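Local coordinates for protein collagen alpha-1(XV) chain (PDB 3N3F) that forms a trimer through its trimerization domain, probably selecting and aligning the chains of this extracellular-matrix collagen for triple-helix folding, at residues 10-15 with 39-44; 22-27 with 31-36. One frame throughout, in Å; residues are numbered along the deposited sequence.

How the contacts relate
Contact 2 builds the beta hairpin at the middle of the trimerization domain, and contact 1 lays the short helix 9-13 against strand 40-43, which follows the hairpin and is outermost in the sheet of this chain; their centres are about 8 Å apart. Along the chain, both strands of contact 2 fall between the two segments that contact 1 brings together. Strands 32-37 and 40-43 are sheet neighbours, so the two contacts meet directly: Lys43 NZ forms a salt bridge with Glu32 OE2 at 2.6 Å, and Leu44 CD1 packs on Ile35 CG2 at 3.3 Å. Met12 of contact 1 also reaches Ile25 and Phe34, on the helix-facing side of the hairpin. Both contacts touch the second subunit, while Phe24 and Phe33 of contact 2 turn to the trimer interior.

Contact 1: 10-15 with 39-44; sequences DDMLQK and DGWKKL
Met12 and Leu13 of helix 9-13 lie over one face of the Trp41 indole, a Met-aromatic and CH-pi contact that seats the helix on strand 40-43, where the sheet runs on into the second subunit. Over the pyrrole ring stands Met12 CE, 3.9 Å from the centroid and 10° off the normal, with SD beside it and 3.8 Å from Trp41 CD1. The Met12 chain runs extended with CG anti to the backbone N (chi1 172°), then bends at chi3 (87°), which lays the methyl across the ring. Over the benzene ring comes one branch of Leu13, CD2, 3.6 Å from Trp41 CZ3. Outside the two segments, Arg36 makes a cation-pi contact with the indole, and Pro53 of the second subunit packs on both Leu13 and Trp41.

A salt bridge internal to 10-15 joins Lys15 NZ to Asp11 OD1 at 2.8 Å, met from above the carboxylate plane. Between the segments the polar link runs through water, as no direct hydrogen bond crosses. The bridging water lies in the indole plane at its edge, accepting from Trp41 NE1 at 2.9 Å and donating to Met12 O at 2.8 Å.

Contact 2: 22-27 with 31-36; sequences GTFIYL and TEFFIR
Tyr26 and Phe33 meet obliquely across a non-hydrogen-bonded pair: Tyr26 CB sits over the Phe33 ring face, 3.9 Å from its centroid, while Tyr26 CD1 touches Phe33 CE2 at 3.4 Å. With chi1 near 180° (178°) the Tyr26 side chain swings away from its own N and its ring comes alongside Thr31. Phe24 CB meets the edge of the Phe33 ring, and Phe24 CE1 lies 3.4 Å from Ile35 CG2, the two side chains running side by side. Replacing Phe33 by alanine removes the ring, and Tyr26 CB and Phe24 CB would probably lose their shared aromatic partner, with a gap opening between them. On the other side of the sheet, Leu27 CD1 reaches Phe34 CE2 at 3.4 Å, and Ile25 CD1 packs on the aliphatic part of Arg36.

These side chains are set in register by an antiparallel beta hairpin, strands 23-27 and 32-37, in which Ile25 N donates to Phe34 O at 2.7 Å and Phe34 N donates back to Ile25 O at 2.8 Å. Leu27 N binds Glu32 O at 2.8 Å; at the turn Thr31 and Glu32 both face Leu27 in a G1 beta bulge, their bonds to Leu27 O weak.

Farther out, Met9 and Met12 of helix 9-13 pack on Phe34. The opposite side enters the trimer core: Phe24 meets Phe24 of both other subunits edge-to-face, and Phe33 meets Phe24 of the third. Tyr26 OH hydrogen-bonds Glu21 OE2 of that same third subunit.

Contact 1: 10-15 with 39-44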
ATOM      1  N   ASP A  10     -18.537  -1.060   5.907  1.00 12.78           N
ATOM      2  CA  ASP A  10     -19.669  -0.146   5.997  1.00 15.75           C
ATOM      3  C   ASP A  10     -19.342   1.139   6.747  1.00 15.48           C
ATOM      4  O   ASP A  10     -19.792   2.222   6.360  1.00 16.48           O
ATOM      5  CB  ASP A  10     -20.868  -0.859   6.619  1.00 27.88           C
ATOM      6  CG  ASP A  10     -21.478  -1.870   5.671  1.00 32.98           C
ATOM      7  OD1 ASP A  10     -21.858  -1.461   4.553  1.00 35.11           O
ATOM      8  OD2 ASP A  10     -21.567  -3.063   6.025  1.00 34.43           O
ATOM      9  N   ASP A  11     -18.556   1.024   7.811  1.00 14.52           N
ATOM     10  CA  ASP A  11     -18.152   2.199   8.574  1.00 14.71           C
ATOM     11  C   ASP A  11     -17.316   3.082   7.637  1.00 14.23           C
ATOM     12  O   ASP A  11     -17.457   4.302   7.622  1.00 12.76           O
ATOM     13  CB  ASP A  11     -17.334   1.770   9.795  1.00 37.10           C
ATOM     14  CG  ASP A  11     -17.129   2.896  10.786  1.00 42.97           C
ATOM     15  OD1 ASP A  11     -18.125   3.560  11.150  1.00 49.26           O
ATOM     16  OD2 ASP A  11     -15.975   3.113  11.211  1.00 48.45           O
ATOM     17  N   MET A  12     -16.460   2.454   6.839  1.00 15.98           N
ATOM     18  CA  MET A  12     -15.628   3.185   5.887  1.00 16.69           C
ATOM     19  C   MET A  12     -16.494   3.897   4.838  1.00 17.23           C
ATOM     20  O   MET A  12     -16.285   5.074   4.542  1.00 15.05           O
ATOM     21  CB  MET A  12     -14.665   2.222   5.184  1.00 18.13           C
ATOM     22  CG  MET A  12     -13.876   2.847   4.040  1.00 14.77           C
ATOM     23  SD  MET A  12     -12.949   1.627   3.067  1.00 17.63           S
ATOM     24  CE  MET A  12     -14.167   1.117   1.874  1.00 16.84           C
ATOM     25  N   LEU A  13     -17.465   3.173   4.285  1.00 14.83           N
ATOM     26  CA  LEU A  13     -18.360   3.709   3.262  1.00 15.83           C
ATOM     27  C   LEU A  13     -19.152   4.947   3.686  1.00 16.98           C
ATOM     28  O   LEU A  13     -19.469   5.796   2.858  1.00 14.78           O
ATOM     29  CB  LEU A  13     -19.342   2.626   2.795  1.00 18.96           C
ATOM     30  CG  LEU A  13     -18.798   1.416   2.028  1.00 18.81           C
ATOM     31  CD1 LEU A  13     -19.928   0.426   1.774  1.00 15.91           C
ATOM     32  CD2 LEU A  13     -18.174   1.864   0.713  1.00 19.00           C
ATOM     33  N   GLN A  14     -19.477   5.060   4.968  1.00 19.76           N
ATOM     34  CA  GLN A  14     -20.242   6.215   5.426  1.00 23.16           C
ATOM     35  C   GLN A  14     -19.378   7.392   5.876  1.00 21.99           C
ATOM     36  O   GLN A  14     -19.894   8.458   6.220  1.00 22.87           O
ATOM     37  CB  GLN A  14     -21.198   5.801   6.548  1.00 38.65           C
ATOM     38  CG  GLN A  14     -20.528   5.229   7.782  1.00 44.80           C
ATOM     39  CD  GLN A  14     -21.533   4.697   8.790  1.00 47.04           C
ATOM     40  OE1 GLN A  14     -21.173   4.322   9.906  1.00 50.78           O
ATOM     41  NE2 GLN A  14     -22.802   4.658   8.397  1.00 49.31           N
ATOM     42  N   LYS A  15     -18.063   7.208   5.851  1.00 19.69           N
ATOM     43  CA  LYS A  15     -17.144   8.260   6.269  1.00 18.13           C
ATOM     44  C   LYS A  15     -16.153   8.641   5.174  1.00 17.37           C
ATOM     45  O   LYS A  15     -14.975   8.861   5.435  1.00 16.44           O
ATOM     46  CB  LYS A  15     -16.402   7.816   7.531  1.00 21.84           C
ATOM     47  CG  LYS A  15     -17.327   7.623   8.728  1.00 23.37           C
ATOM     48  CD  LYS A  15     -16.589   7.070   9.932  1.00 27.52           C
ATOM     49  CE  LYS A  15     -17.478   7.061  11.169  1.00 31.92           C
ATOM     50  NZ  LYS A  15     -18.728   6.284  10.957  1.00 33.15           N
ATOM     51  N   ASP A  39     -13.500  10.151  -6.007  1.00 23.96           N
ATOM     52  CA  ASP A  39     -14.868   9.656  -6.126  1.00 23.15           C
ATOM     53  C   ASP A  39     -15.141   8.279  -5.534  1.00 22.05           C
ATOM     54  O   ASP A  39     -16.116   7.624  -5.902  1.00 21.70           O
ATOM     55  CB  ASP A  39     -15.310   9.679  -7.591  1.00 44.89           C
ATOM     56  CG  ASP A  39     -15.153  11.049  -8.222  1.00 46.53           C
ATOM     57  OD1 ASP A  39     -15.598  12.041  -7.609  1.00 47.92           O
ATOM     58  OD2 ASP A  39     -14.589  11.132  -9.332  1.00 49.98           O
ATOM     59  N   GLY A  40     -14.293   7.834  -4.613  1.00 23.06           N
ATOM     60  CA  GLY A  40     -14.533   6.540  -4.005  1.00 19.88           C
ATOM     61  C   GLY A  40     -13.326   5.888  -3.371  1.00 15.98           C
ATOM     62  O   GLY A  40     -12.462   6.554  -2.809  1.00 14.90           O
ATOM     63  N   TRP A  41     -13.290   4.564  -3.464  1.00 16.30           N
ATOM     64  CA  TRP A  41     -12.207   3.769  -2.915  1.00 16.14           C
ATOM     65  C   TRP A  41     -11.889   2.658  -3.901  1.00 14.83           C
ATOM     66  O   TRP A  41     -12.653   2.388  -4.830  1.00 15.17           O
ATOM     67  CB  TRP A  41     -12.625   3.102  -1.598  1.00 18.87           C
ATOM     68  CG  TRP A  41     -13.240   3.995  -0.564  1.00 18.73           C
ATOM     69  CD1 TRP A  41     -12.629   4.510   0.544  1.00 19.20           C
ATOM     70  CD2 TRP A  41     -14.605   4.419  -0.503  1.00 20.87           C
ATOM     71  NE1 TRP A  41     -13.533   5.221   1.296  1.00 21.44           N
ATOM     72  CE2 TRP A  41     -14.754   5.181   0.676  1.00 22.35           C
ATOM     73  CE3 TRP A  41     -15.722   4.224  -1.330  1.00 22.66           C
ATOM     74  CZ2 TRP A  41     -15.977   5.753   1.051  1.00 23.67           C
ATOM     75  CZ3 TRP A  41     -16.939   4.794  -0.955  1.00 22.62           C
ATOM     76  CH2 TRP A  41     -17.054   5.547   0.224  1.00 23.31           C
ATOM     77  N   LYS A  42     -10.753   2.011  -3.681  1.00 14.34           N
ATOM     78  CA  LYS A  42     -10.320   0.877  -4.487  1.00 13.96           C
ATOM     79  C   LYS A  42      -9.704  -0.107  -3.506  1.00 16.24           C
ATOM     80  O   LYS A  42      -8.927   0.283  -2.636  1.00 14.79           O
ATOM     81  CB  LYS A  42      -9.288   1.299  -5.532  1.00 15.16           C
ATOM     82  CG  LYS A  42      -9.881   1.990  -6.752  1.00 15.04           C
ATOM     83  CD  LYS A  42      -8.804   2.270  -7.795  1.00 13.10           C
ATOM     84  CE  LYS A  42      -9.404   2.787  -9.085  1.00 15.08           C
ATOM     85  NZ  LYS A  42      -8.359   3.043 -10.117  1.00 15.53           N
ATOM     86  N   LYS A  43     -10.061  -1.378  -3.636  1.00 16.95           N
ATOM     87  CA  LYS A  43      -9.551  -2.402  -2.738  1.00 18.82           C
ATOM     88  C   LYS A  43      -8.150  -2.847  -3.123  1.00 18.90           C
ATOM     89  O   LYS A  43      -7.873  -3.105  -4.293  1.00 19.16           O
ATOM     90  CB  LYS A  43     -10.488  -3.615  -2.733  1.00 22.02           C
ATOM     91  CG  LYS A  43     -10.121  -4.671  -1.709  1.00 25.42           C
ATOM     92  CD  LYS A  43     -11.192  -5.743  -1.595  1.00 27.06           C
ATOM     93  CE  LYS A  43     -10.916  -6.653  -0.410  1.00 28.65           C
ATOM     94  NZ  LYS A  43     -12.016  -7.624  -0.180  1.00 30.33           N
ATOM     95  N   LEU A  44      -7.268  -2.925  -2.135  1.00 15.63           N
ATOM     96  CA  LEU A  44      -5.905  -3.362  -2.376  1.00 16.90           C
ATOM     97  C   LEU A  44      -5.904  -4.891  -2.379  1.00 17.28           C
ATOM     98  O   LEU A  44      -6.506  -5.513  -1.506  1.00 17.10           O
ATOM     99  CB  LEU A  44      -4.985  -2.849  -1.266  1.00 28.68           C
ATOM    100  CG  LEU A  44      -3.689  -2.185  -1.735  1.00 29.45           C
ATOM    101  CD1 LEU A  44      -3.974  -0.746  -2.084  1.00 31.79           C
ATOM    102  CD2 LEU A  44      -2.665  -2.225  -0.635  1.00 27.21           C
TER
HETATM  103  O   HOH W   1     -13.827   6.360   3.955  1.00 14.53           O

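Contact 2: 22-27 with 31-36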
ATOM      1  N   GLY A  22      -6.012   9.451  -1.655  1.00 32.99           N
ATOM      2  CA  GLY A  22      -4.625   9.025  -1.576  1.00 31.65           C
ATOM      3  C   GLY A  22      -4.207   8.476  -0.223  1.00 31.08           C
ATOM      4  O   GLY A  22      -3.015   8.327   0.042  1.00 32.43           O
ATOM      5  N   THR A  23      -5.183   8.175   0.633  1.00 21.81           N
ATOM      6  CA  THR A  23      -4.914   7.633   1.965  1.00 19.61           C
ATOM      7  C   THR A  23      -5.230   6.142   1.988  1.00 18.18           C
ATOM      8  O   THR A  23      -6.128   5.683   1.287  1.00 18.42           O
ATOM      9  CB  THR A  23      -5.787   8.325   3.048  1.00 26.28           C
ATOM     10  OG1 THR A  23      -5.456   9.714   3.119  1.00 31.38           O
ATOM     11  CG2 THR A  23      -5.562   7.689   4.411  1.00 25.63           C
ATOM     12  N   PHE A  24      -4.481   5.387   2.786  1.00 16.34           N
ATOM     13  CA  PHE A  24      -4.703   3.952   2.913  1.00 15.00           C
ATOM     14  C   PHE A  24      -5.691   3.685   4.046  1.00 12.89           C
ATOM     15  O   PHE A  24      -5.621   4.318   5.098  1.00 13.62           O
ATOM     16  CB  PHE A  24      -3.380   3.237   3.176  1.00 16.25           C
ATOM     17  CG  PHE A  24      -2.521   3.097   1.953  1.00 16.96           C
ATOM     18  CD1 PHE A  24      -2.765   2.085   1.032  1.00 17.90           C
ATOM     19  CD2 PHE A  24      -1.482   3.989   1.710  1.00 18.53           C
ATOM     20  CE1 PHE A  24      -1.984   1.958  -0.121  1.00 20.82           C
ATOM     21  CE2 PHE A  24      -0.696   3.874   0.563  1.00 21.30           C
ATOM     22  CZ  PHE A  24      -0.950   2.856  -0.352  1.00 23.80           C
ATOM     23  N   ILE A  25      -6.609   2.747   3.823  1.00 14.19           N
ATOM     24  CA  ILE A  25      -7.633   2.417   4.812  1.00 12.35           C
ATOM     25  C   ILE A  25      -7.605   0.952   5.242  1.00 12.62           C
ATOM     26  O   ILE A  25      -7.804   0.050   4.435  1.00 14.24           O
ATOM     27  CB  ILE A  25      -9.045   2.728   4.267  1.00 14.09           C
ATOM     28  CG1 ILE A  25      -9.131   4.195   3.841  1.00 14.82           C
ATOM     29  CG2 ILE A  25     -10.092   2.412   5.333  1.00 13.77           C
ATOM     30  CD1 ILE A  25     -10.466   4.573   3.226  1.00 15.53           C
ATOM     31  N   TYR A  26      -7.374   0.729   6.528  1.00 12.31           N
ATOM     32  CA  TYR A  26      -7.319  -0.616   7.084  1.00 14.34           C
ATOM     33  C   TYR A  26      -8.656  -0.972   7.718  1.00 15.61           C
ATOM     34  O   TYR A  26      -9.231  -0.174   8.455  1.00 18.65           O
ATOM     35  CB  TYR A  26      -6.208  -0.684   8.136  1.00 12.63           C
ATOM     36  CG  TYR A  26      -6.050  -2.009   8.860  1.00 16.41           C
ATOM     37  CD1 TYR A  26      -5.847  -3.196   8.158  1.00 13.60           C
ATOM     38  CD2 TYR A  26      -5.992  -2.053  10.254  1.00 15.16           C
ATOM     39  CE1 TYR A  26      -5.575  -4.391   8.824  1.00 17.22           C
ATOM     40  CE2 TYR A  26      -5.720  -3.243  10.930  1.00 17.66           C
ATOM     41  CZ  TYR A  26      -5.508  -4.405  10.208  1.00 18.48           C
ATOM     42  OH  TYR A  26      -5.191  -5.570  10.864  1.00 19.05           O
ATOM     43  N   LEU A  27      -9.165  -2.159   7.411  1.00 15.39           N
ATOM     44  CA  LEU A  27     -10.419  -2.607   8.002  1.00 17.38           C
ATOM     45  C   LEU A  27     -10.041  -3.624   9.071  1.00 19.00           C
ATOM     46  O   LEU A  27      -9.625  -4.741   8.762  1.00 19.03           O
ATOM     47  CB  LEU A  27     -11.327  -3.240   6.945  1.00 20.06           C
ATOM     48  CG  LEU A  27     -11.702  -2.325   5.773  1.00 18.20           C
ATOM     49  CD1 LEU A  27     -12.800  -2.985   4.957  1.00 19.63           C
ATOM     50  CD2 LEU A  27     -12.184  -0.970   6.292  1.00 19.70           C
ATOM     51  N   THR A  31      -9.228  -7.362   8.322  1.00 17.45           N
ATOM     52  CA  THR A  31      -7.801  -7.183   8.079  1.00 17.81           C
ATOM     53  C   THR A  31      -7.544  -6.989   6.587  1.00 18.14           C
ATOM     54  O   THR A  31      -6.661  -7.616   6.002  1.00 17.30           O
ATOM     55  CB  THR A  31      -6.956  -8.380   8.606  1.00 21.64           C
ATOM     56  OG1 THR A  31      -7.205  -9.549   7.819  1.00 20.64           O
ATOM     57  CG2 THR A  31      -7.301  -8.669  10.060  1.00 24.16           C
ATOM     58  N   GLU A  32      -8.346  -6.121   5.975  1.00 20.29           N
ATOM     59  CA  GLU A  32      -8.213  -5.815   4.560  1.00 19.62           C
ATOM     60  C   GLU A  32      -7.794  -4.364   4.407  1.00 19.15           C
ATOM     61  O   GLU A  32      -7.864  -3.582   5.357  1.00 18.12           O
ATOM     62  CB  GLU A  32      -9.535  -6.050   3.825  1.00 26.85           C
ATOM     63  CG  GLU A  32      -9.974  -7.499   3.807  1.00 31.77           C
ATOM     64  CD  GLU A  32     -11.213  -7.726   2.964  1.00 34.78           C
ATOM     65  OE1 GLU A  32     -12.248  -7.079   3.232  1.00 37.05           O
ATOM     66  OE2 GLU A  32     -11.150  -8.558   2.036  1.00 39.66           O
ATOM     67  N   PHE A  33      -7.360  -4.006   3.206  1.00 17.00           N
ATOM     68  CA  PHE A  33      -6.924  -2.646   2.947  1.00 17.43           C
ATOM     69  C   PHE A  33      -7.585  -2.062   1.716  1.00 15.39           C
ATOM     70  O   PHE A  33      -7.783  -2.747   0.713  1.00 15.68           O
ATOM     71  CB  PHE A  33      -5.404  -2.609   2.780  1.00 23.92           C
ATOM     72  CG  PHE A  33      -4.680  -1.966   3.930  1.00 25.47           C
ATOM     73  CD1 PHE A  33      -4.542  -0.582   3.996  1.00 26.14           C
ATOM     74  CD2 PHE A  33      -4.126  -2.743   4.942  1.00 27.84           C
ATOM     75  CE1 PHE A  33      -3.860   0.021   5.056  1.00 26.79           C
ATOM     76  CE2 PHE A  33      -3.442  -2.152   6.006  1.00 26.69           C
ATOM     77  CZ  PHE A  33      -3.308  -0.769   6.062  1.00 26.71           C
ATOM     78  N   PHE A  34      -7.928  -0.785   1.814  1.00 14.44           N
ATOM     79  CA  PHE A  34      -8.542  -0.042   0.722  1.00 15.20           C
ATOM     80  C   PHE A  34      -7.758   1.248   0.583  1.00 13.96           C
ATOM     81  O   PHE A  34      -6.967   1.595   1.455  1.00 12.99           O
ATOM     82  CB  PHE A  34      -9.999   0.295   1.046  1.00 17.09           C
ATOM     83  CG  PHE A  34     -10.943  -0.847   0.844  1.00 19.37           C
ATOM     84  CD1 PHE A  34     -11.628  -0.993  -0.357  1.00 18.71           C
ATOM     85  CD2 PHE A  34     -11.140  -1.790   1.849  1.00 18.40           C
ATOM     86  CE1 PHE A  34     -12.496  -2.061  -0.554  1.00 20.01           C
ATOM     87  CE2 PHE A  34     -12.004  -2.861   1.661  1.00 18.58           C
ATOM     88  CZ  PHE A  34     -12.684  -2.997   0.458  1.00 21.02           C
ATOM     89  N   ILE A  35      -7.956   1.942  -0.526  1.00 12.28           N
ATOM     90  CA  ILE A  35      -7.287   3.211  -0.739  1.00 13.03           C
ATOM     91  C   ILE A  35      -8.367   4.206  -1.119  1.00 12.01           C
ATOM     92  O   ILE A  35      -9.220   3.915  -1.951  1.00 11.86           O
ATOM     93  CB  ILE A  35      -6.259   3.140  -1.881  1.00 29.27           C
ATOM     94  CG1 ILE A  35      -6.930   2.607  -3.145  1.00 30.83           C
ATOM     95  CG2 ILE A  35      -5.097   2.258  -1.479  1.00 28.99           C
ATOM     96  CD1 ILE A  35      -6.157   2.883  -4.400  1.00 38.10           C
ATOM     97  N   ARG A  36      -8.336   5.368  -0.486  1.00 12.33           N
ATOM     98  CA  ARG A  36      -9.297   6.420  -0.760  1.00 14.93           C
ATOM     99  C   ARG A  36      -8.818   7.126  -2.031  1.00 16.27           C
ATOM    100  O   ARG A  36      -7.701   7.637  -2.076  1.00 14.51           O
ATOM    101  CB  ARG A  36      -9.317   7.408   0.409  1.00 20.33           C
ATOM    102  CG  ARG A  36     -10.692   7.840   0.869  1.00 27.26           C
ATOM    103  CD  ARG A  36     -11.501   8.370  -0.272  1.00 27.26           C
ATOM    104  NE  ARG A  36     -12.530   9.307   0.154  1.00 26.62           N
ATOM    105  CZ  ARG A  36     -13.293   9.978  -0.700  1.00 27.56           C
ATOM    106  NH1 ARG A  36     -13.126   9.796  -2.001  1.00 26.05           N
ATOM    107  NH2 ARG A  36     -14.200  10.839  -0.262  1.00 28.67           N
TER